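PDB 4JGG: esterase TesA from Pseudomonas aeruginosa, which hydrolyses carboxylic esters, with highest activity on Tween detergents and short-chain p-nitrophenyl esters, and shows weak thioesterase activity on palmitoyl-coenzyme A. Local coordinates for residues Gly172-Gln175 and His180-Leu183; Ser30-Leu35 and Val90-Gly95; Gln106-Leu111 and Ala152-Thr157. One frame throughout, in Å; residues are numbered along the deposited sequence.

The three contacts follow one another in series along the chain; none nests in or crosses another. Contact 2 comes first. It joins the short helix 30-33 to the end of strand 88-92, and closes a long loop that holds strand 59-62 and helices 43-53 and 70-84. Contact 3 then links helix 104-121 to the end of helix 138-155, across the loop that holds strand 124-128. Contact 1 closes last, pinching a short surface turn with four residues between its segments. Contacts 1 and 2 meet around S30, H180 and L35, while L107 and L111 of contact 3 pack on G94 and I91 of contact 2. Contacts 1 and 3 do not touch.

Contact 1 (Gly172-Gln175 and His180-Leu183); sequences GMMQ and HPAL
Q175 runs across the backbone of H180, P181 and A182 and grips it twice. Its backbone N donates to O of H180 at 3.0 Å, with an N-H...O angle of 158°. Its side chain continues along the backbone from H180 O to P181 O. CG sits beside the backbone N (chi1 -57°) and the chain is extended beyond it. CG therefore presses on O of H180 at 2.9 Å, a tight contact. Further out, NE2 donates to O of P181 at 2.8 Å. The acceptor lies near the plane of the Q175 amide, but the donor stands above the carbonyl plane of P181. NE2 also bonds to L35 O, so it has two backbone acceptors.

A182 lies alongside this chain. Its N donates to O of M173 at 2.8 Å, and its CB lies 3.8 Å from CG of Q175. M174 and P181 form a single beta bridge here, in an otherwise irregular loop. This loop carries the D-x-x-H motif of the GDSL (SGNH) hydrolases. H180 and D177 are assigned to the catalytic triad by similarity, together with S30.

H180 meets Q175 mostly through its backbone; its CB is 3.9 Å from NE2 of Q175. The imidazole leads away from Q175, ND1 bonds to OD2 of D177, and the ring touches S30. M174 bends at chi2 and chi3. This brings its CE back over the start of P181, 3.4 Å from N of P181, while CD of the proline ring touches the same methyl. P181 also packs on I31, V167 and L189.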
loop_
_atom_site.group_PDB
_atom_site.type_symbol
_atom_site.label_atom_id
_atom_site.label_comp_id
_atom_site.label_asym_id
_atom_site.label_seq_id
_atom_site.Cartn_x
_atom_site.Cartn_y
_atom_site.Cartn_z
ATOM N N GLY A 172 -4.116 14.334 15.302
ATOM C CA GLY A 172 -5.372 14.425 14.581
ATOM C C GLY A 172 -5.437 13.430 13.442
ATOM O O GLY A 172 -6.501 12.908 13.129
ATOM N N MET A 173 -4.291 13.158 12.828
ATOM C CA MET A 173 -4.246 12.299 11.647
ATOM C C MET A 173 -4.071 10.820 12.008
ATOM O O MET A 173 -4.563 9.933 11.304
ATOM C CB MET A 173 -3.137 12.767 10.698
ATOM C CG MET A 173 -3.385 14.158 10.131
ATOM S SD MET A 173 -4.943 14.218 9.240
ATOM C CE MET A 173 -4.341 14.366 7.567
ATOM N N MET A 174 -3.373 10.577 13.114
ATOM C CA MET A 174 -3.140 9.232 13.631
ATOM C C MET A 174 -4.123 8.894 14.735
ATOM O O MET A 174 -4.498 9.760 15.513
ATOM C CB MET A 174 -1.726 9.123 14.206
ATOM C CG MET A 174 -0.647 9.142 13.156
ATOM S SD MET A 174 -1.252 8.381 11.645
ATOM C CE MET A 174 -1.051 6.663 12.005
ATOM N N GLN A 175 -4.526 7.629 14.818
ATOM C CA GLN A 175 -5.229 7.168 16.003
ATOM C C GLN A 175 -4.198 7.113 17.132
ATOM O O GLN A 175 -3.001 7.244 16.887
ATOM C CB GLN A 175 -5.883 5.800 15.776
ATOM C CG GLN A 175 -6.853 5.784 14.588
ATOM C CD GLN A 175 -7.403 4.402 14.288
ATOM O OE1 GLN A 175 -7.582 3.590 15.192
ATOM N NE2 GLN A 175 -7.661 4.126 13.013
ATOM N N HIS A 180 -2.081 3.496 13.109
ATOM C CA HIS A 180 -3.245 3.341 12.239
ATOM C C HIS A 180 -3.914 4.687 12.027
ATOM O O HIS A 180 -4.464 5.253 12.972
ATOM C CB HIS A 180 -4.247 2.354 12.841
ATOM C CG HIS A 180 -3.673 1.004 13.115
ATOM N ND1 HIS A 180 -3.364 0.564 14.389
ATOM C CD2 HIS A 180 -3.321 -0.009 12.279
ATOM C CE1 HIS A 180 -2.859 -0.650 14.323
ATOM N NE2 HIS A 180 -2.825 -1.024 13.060
ATOM N N PRO A 181 -3.863 5.207 10.794
ATOM C CA PRO A 181 -4.443 6.528 10.547
ATOM C C PRO A 181 -5.903 6.621 10.976
ATOM O O PRO A 181 -6.666 5.663 10.848
ATOM C CB PRO A 181 -4.296 6.687 9.031
ATOM C CG PRO A 181 -3.035 5.943 8.726
ATOM C CD PRO A 181 -3.168 4.695 9.599
ATOM N N ALA A 182 -6.281 7.785 11.496
ATOM C CA ALA A 182 -7.656 8.033 11.891
ATOM C C ALA A 182 -8.482 8.413 10.661
ATOM O O ALA A 182 -7.961 8.504 9.560
ATOM C CB ALA A 182 -7.707 9.136 12.928
ATOM N N LEU A 183 -9.768 8.646 10.874
ATOM C CA LEU A 183 -10.689 9.048 9.812
ATOM C C LEU A 183 -10.218 10.309 9.078
ATOM O O LEU A 183 -10.269 10.384 7.850
ATOM C CB LEU A 183 -12.080 9.273 10.416
ATOM C CG LEU A 183 -13.235 9.613 9.479
ATOM C CD1 LEU A 183 -13.413 8.491 8.475
ATOM C CD2 LEU A 183 -14.507 9.835 10.281
#

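Contact 2 (Ser30-Leu35 and Val90-Gly95); sequences SISAAL and VIELGG
I31 and S32, just after strand 23-28, meet the carboxylate of E92 at the end of strand 88-92. They adjoin the GDSL motif (here G-D-S-I) that carries the nucleophile in the SGNH-hydrolase fold, a parallel sheet between helices. S30, the nucleophile by similarity, lies on the short, weakly bonded helix 30-33.

I31 comes next. Its side chain crosses that of E92 at about a right angle. CB and CD1 of I31 each lie 3.7 Å from OE2 of E92, so this oxygen rests against an apolar branch. The backbone N of I31 is bonded to OD1 of D29.

S32 makes the polar half of the contact. Its OG, placed beside its own backbone N (chi1 -67°), donates to OE1 of E92 at 2.8 Å. OG meets OE1 on its anti side, 27° out of the carboxylate plane. The backbone N of S32 adds a weak bond to OE1 at 3.3 Å, and D29 N adds another weak one. E92 reaches them from the strand with CG anti to its N (chi1 -176°) and a bend at chi2. All three residues are buried; if E92 is ionised here, the bonds to OE1 would help to stabilise its charge. The S32 hydroxyl has a second partner: OG is also hydrogen-bonded to NE1 of W43.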
loop_
_atom_site.group_PDB
_atom_site.type_symbol
_atom_site.label_atom_id
_atom_site.label_comp_id
_atom_site.label_asym_id
_atom_site.label_seq_id
_atom_site.Cartn_x
_atom_site.Cartn_y
_atom_site.Cartn_z
ATOM N N SER A 30 -3.839 -3.402 7.548
ATOM C CA SER A 30 -4.731 -2.539 8.333
ATOM C C SER A 30 -4.934 -1.120 7.768
ATOM O O SER A 30 -6.021 -0.541 7.886
ATOM C CB SER A 30 -4.172 -2.402 9.752
ATOM O OG SER A 30 -2.945 -1.682 9.716
ATOM N N ILE A 31 -3.897 -0.549 7.168
ATOM C CA ILE A 31 -4.002 0.840 6.736
ATOM C C ILE A 31 -5.025 0.956 5.609
ATOM O O ILE A 31 -5.870 1.853 5.616
ATOM C CB ILE A 31 -2.652 1.440 6.301
ATOM C CG1 ILE A 31 -1.614 1.282 7.409
ATOM C CG2 ILE A 31 -2.796 2.928 5.972
ATOM C CD1 ILE A 31 -0.335 2.027 7.118
ATOM N N SER A 32 -4.967 0.031 4.657
ATOM C CA SER A 32 -5.880 0.086 3.512
ATOM C C SER A 32 -7.199 -0.643 3.793
ATOM O O SER A 32 -8.195 -0.428 3.103
ATOM C CB SER A 32 -5.203 -0.488 2.272
ATOM O OG SER A 32 -4.139 0.356 1.873
ATOM N N ALA A 33 -7.209 -1.488 4.823
ATOM C CA ALA A 33 -8.443 -2.125 5.280
ATOM C C ALA A 33 -9.281 -1.197 6.166
ATOM O O ALA A 33 -10.418 -1.516 6.516
ATOM C CB ALA A 33 -8.143 -3.445 5.999
ATOM N N ALA A 34 -8.722 -0.040 6.514
ATOM C CA ALA A 34 -9.457 0.983 7.262
ATOM C C ALA A 34 -9.711 0.585 8.702
ATOM O O ALA A 34 -10.806 0.799 9.236
ATOM C CB ALA A 34 -10.786 1.319 6.566
ATOM N N LEU A 35 -8.702 -0.011 9.332
ATOM C CA LEU A 35 -8.856 -0.475 10.700
ATOM C C LEU A 35 -9.218 0.699 11.591
ATOM O O LEU A 35 -8.531 1.742 11.598
ATOM C CB LEU A 35 -7.582 -1.182 11.193
ATOM C CG LEU A 35 -7.499 -1.727 12.626
ATOM C CD1 LEU A 35 -8.573 -2.773 12.912
ATOM C CD2 LEU A 35 -6.127 -2.324 12.848
ATOM N N VAL A 90 -2.040 -2.395 -6.598
ATOM C CA VAL A 90 -1.445 -1.489 -5.618
ATOM C C VAL A 90 -1.013 -2.330 -4.427
ATOM O O VAL A 90 -1.836 -2.991 -3.784
ATOM C CB VAL A 90 -2.436 -0.394 -5.169
ATOM C CG1 VAL A 90 -1.802 0.530 -4.148
ATOM C CG2 VAL A 90 -2.914 0.404 -6.373
ATOM N N ILE A 91 0.283 -2.339 -4.144
ATOM C CA ILE A 91 0.768 -3.121 -3.002
ATOM C C ILE A 91 1.129 -2.219 -1.834
ATOM O O ILE A 91 1.969 -1.332 -1.962
ATOM C CB ILE A 91 1.991 -3.984 -3.380
ATOM C CG1 ILE A 91 1.602 -5.057 -4.402
ATOM C CG2 ILE A 91 2.606 -4.614 -2.139
ATOM C CD1 ILE A 91 2.805 -5.736 -5.041
ATOM N N GLU A 92 0.499 -2.469 -0.690
ATOM C CA GLU A 92 0.754 -1.720 0.531
ATOM C C GLU A 92 1.065 -2.672 1.691
ATOM O O GLU A 92 0.280 -2.822 2.626
ATOM C CB GLU A 92 -0.438 -0.823 0.885
ATOM C CG GLU A 92 -0.187 0.065 2.113
ATOM C CD GLU A 92 -0.860 -0.440 3.381
ATOM O OE1 GLU A 92 -2.066 -0.757 3.331
ATOM O OE2 GLU A 92 -0.185 -0.509 4.441
ATOM N N LEU A 93 2.225 -3.305 1.624
ATOM C CA LEU A 93 2.599 -4.289 2.622
ATOM C C LEU A 93 4.008 -4.024 3.144
ATOM O O LEU A 93 4.772 -3.269 2.534
ATOM C CB LEU A 93 2.491 -5.690 2.024
ATOM C CG LEU A 93 1.068 -6.226 1.843
ATOM C CD1 LEU A 93 1.133 -7.676 1.420
ATOM C CD2 LEU A 93 0.283 -6.101 3.148
ATOM N N GLY A 94 4.352 -4.634 4.274
ATOM C CA GLY A 94 5.681 -4.467 4.849
ATOM C C GLY A 94 5.709 -3.565 6.064
ATOM O O GLY A 94 6.706 -3.506 6.784
ATOM N N GLY A 95 4.616 -2.848 6.295
ATOM C CA GLY A 95 4.494 -2.055 7.500
ATOM C C GLY A 95 4.582 -2.950 8.710
ATOM O O GLY A 95 5.174 -2.593 9.730
#

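Contact 3 (Gln106-Leu111 and Ala152-Thr157); sequences QLQQNL and AAQEKT
Helices 104-121 and 138-155 belong to two successive beta-alpha-beta units of the alpha/beta/alpha fold, and Q108 and Q154 join them at the surface. One direct bond does this. NE2 of Q108 donates to OE1 of Q154 at 2.6 Å, though the exact length is doubtful. The bond is nearly straight, with an N-H...O angle of 167°. The donor also approaches almost end-on to the C=O of Q154.

The two amides are nearly coplanar, with planes 7° apart. A water completes a ring on their remaining ends. It accepts from NE2 of Q154 at 3.0 Å and donates to OE1 of Q108 at a longer 3.3 Å. Together the direct bond and the water are consistent with the modelled orientation of both amides.

The side chains arrive differently. Q154 is extended, with its CB directed toward the other helix. Q108 bends at chi2 (-74°), which brings its end nearer to Q154.

Q108 also packs on V147 and V151 of helix 138-155. E155 lies against A112 and A115 of helix 104-121. A Schellman motif at K156 ends helix 138-155, and T157 then leads into strand 158-160, its side chain on V125 and L127 of strand 124-128.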
loop_
_atom_site.group_PDB
_atom_site.type_symbol
_atom_site.label_atom_id
_atom_site.label_comp_id
_atom_site.label_asym_id
_atom_site.label_seq_id
_atom_site.Cartn_x
_atom_site.Cartn_y
_atom_site.Cartn_z
ATOM N N GLN A 106 14.252 -9.959 3.624
ATOM C CA GLN A 106 13.113 -10.803 3.265
ATOM C C GLN A 106 11.936 -9.966 2.759
ATOM O O GLN A 106 11.139 -10.435 1.941
ATOM C CB GLN A 106 12.692 -11.712 4.434
ATOM C CG GLN A 106 12.376 -10.987 5.755
ATOM C CD GLN A 106 10.894 -10.624 5.905
ATOM O OE1 GLN A 106 10.008 -11.374 5.474
ATOM N NE2 GLN A 106 10.625 -9.480 6.524
ATOM N N LEU A 107 11.830 -8.733 3.244
ATOM C CA LEU A 107 10.816 -7.801 2.752
ATOM C C LEU A 107 11.080 -7.512 1.289
ATOM O O LEU A 107 10.172 -7.560 0.451
ATOM C CB LEU A 107 10.850 -6.486 3.538
ATOM C CG LEU A 107 9.905 -5.393 3.027
ATOM C CD1 LEU A 107 8.444 -5.855 3.034
ATOM C CD2 LEU A 107 10.060 -4.096 3.818
ATOM N N GLN A 108 12.338 -7.214 0.984
ATOM C CA GLN A 108 12.737 -6.879 -0.375
ATOM C C GLN A 108 12.461 -8.058 -1.304
ATOM O O GLN A 108 11.987 -7.886 -2.421
ATOM C CB GLN A 108 14.220 -6.491 -0.409
ATOM C CG GLN A 108 14.594 -5.591 -1.582
ATOM C CD GLN A 108 14.634 -6.337 -2.901
ATOM O OE1 GLN A 108 14.647 -7.567 -2.930
ATOM N NE2 GLN A 108 14.655 -5.592 -4.006
ATOM N N GLN A 109 12.747 -9.264 -0.831
ATOM C CA GLN A 109 12.523 -10.467 -1.631
ATOM C C GLN A 109 11.033 -10.712 -1.917
ATOM O O GLN A 109 10.615 -10.916 -3.068
ATOM C CB GLN A 109 13.122 -11.672 -0.898
ATOM C CG GLN A 109 13.013 -12.995 -1.646
ATOM C CD GLN A 109 13.422 -14.175 -0.779
ATOM O OE1 GLN A 109 12.914 -14.351 0.333
ATOM N NE2 GLN A 109 14.351 -14.983 -1.278
ATOM N N ASN A 110 10.236 -10.709 -0.857
ATOM C CA ASN A 110 8.803 -10.917 -0.971
ATOM C C ASN A 110 8.092 -9.876 -1.842
ATOM O O ASN A 110 7.297 -10.229 -2.708
ATOM C CB ASN A 110 8.171 -10.964 0.416
ATOM C CG ASN A 110 8.610 -12.175 1.208
ATOM O OD1 ASN A 110 8.978 -13.203 0.632
ATOM N ND2 ASN A 110 8.564 -12.067 2.538
ATOM N N LEU A 111 8.382 -8.597 -1.618
ATOM C CA LEU A 111 7.742 -7.535 -2.394
ATOM C C LEU A 111 8.162 -7.606 -3.860
ATOM O O LEU A 111 7.339 -7.477 -4.750
ATOM C CB LEU A 111 8.083 -6.148 -1.830
ATOM C CG LEU A 111 7.471 -5.655 -0.516
ATOM C CD1 LEU A 111 8.066 -4.290 -0.194
ATOM C CD2 LEU A 111 5.941 -5.554 -0.589
ATOM N N ALA A 152 11.123 -1.180 -6.326
ATOM C CA ALA A 152 10.654 -0.422 -7.473
ATOM C C ALA A 152 11.733 -0.351 -8.550
ATOM O O ALA A 152 11.440 -0.470 -9.741
ATOM C CB ALA A 152 10.206 0.969 -7.051
ATOM N N ALA A 153 12.979 -0.169 -8.126
ATOM C CA ALA A 153 14.107 -0.140 -9.046
ATOM C C ALA A 153 14.238 -1.471 -9.763
ATOM O O ALA A 153 14.300 -1.530 -10.992
ATOM C CB ALA A 153 15.395 0.170 -8.289
ATOM N N GLN A 154 14.280 -2.537 -8.972
ATOM C CA GLN A 154 14.529 -3.877 -9.478
ATOM C C GLN A 154 13.433 -4.382 -10.405
ATOM O O GLN A 154 13.722 -5.006 -11.431
ATOM C CB GLN A 154 14.701 -4.840 -8.300
ATOM C CG GLN A 154 14.966 -6.283 -8.676
ATOM C CD GLN A 154 15.104 -7.147 -7.441
ATOM O OE1 GLN A 154 15.061 -6.639 -6.324
ATOM N NE2 GLN A 154 15.274 -8.451 -7.631
ATOM N N GLU A 155 12.178 -4.130 -10.039
ATOM C CA GLU A 155 11.051 -4.683 -10.786
ATOM C C GLU A 155 10.367 -3.666 -11.700
ATOM O O GLU A 155 9.328 -3.963 -12.295
ATOM C CB GLU A 155 10.023 -5.323 -9.844
ATOM C CG GLU A 155 10.550 -6.505 -9.013
ATOM C CD GLU A 155 11.085 -7.641 -9.871
ATOM O OE1 GLU A 155 10.715 -7.713 -11.067
ATOM O OE2 GLU A 155 11.870 -8.466 -9.348
ATOM N N LYS A 156 10.951 -2.478 -11.812
ATOM C CA LYS A 156 10.390 -1.398 -12.630
ATOM C C LYS A 156 8.946 -1.074 -12.269
ATOM O O LYS A 156 8.094 -1.017 -13.149
ATOM C CB LYS A 156 10.425 -1.751 -14.118
ATOM C CG LYS A 156 11.567 -2.632 -14.547
ATOM N N THR A 157 8.657 -0.866 -10.991
ATOM C CA THR A 157 7.296 -0.538 -10.594
ATOM C C THR A 157 7.162 0.959 -10.373
ATOM O O THR A 157 8.160 1.685 -10.316
ATOM C CB THR A 157 6.882 -1.255 -9.292
ATOM O OG1 THR A 157 7.331 -0.502 -8.161
ATOM C CG2 THR A 157 7.471 -2.651 -9.227
HETATM O O HOH W 1 14.621 -9.959 -5.178
#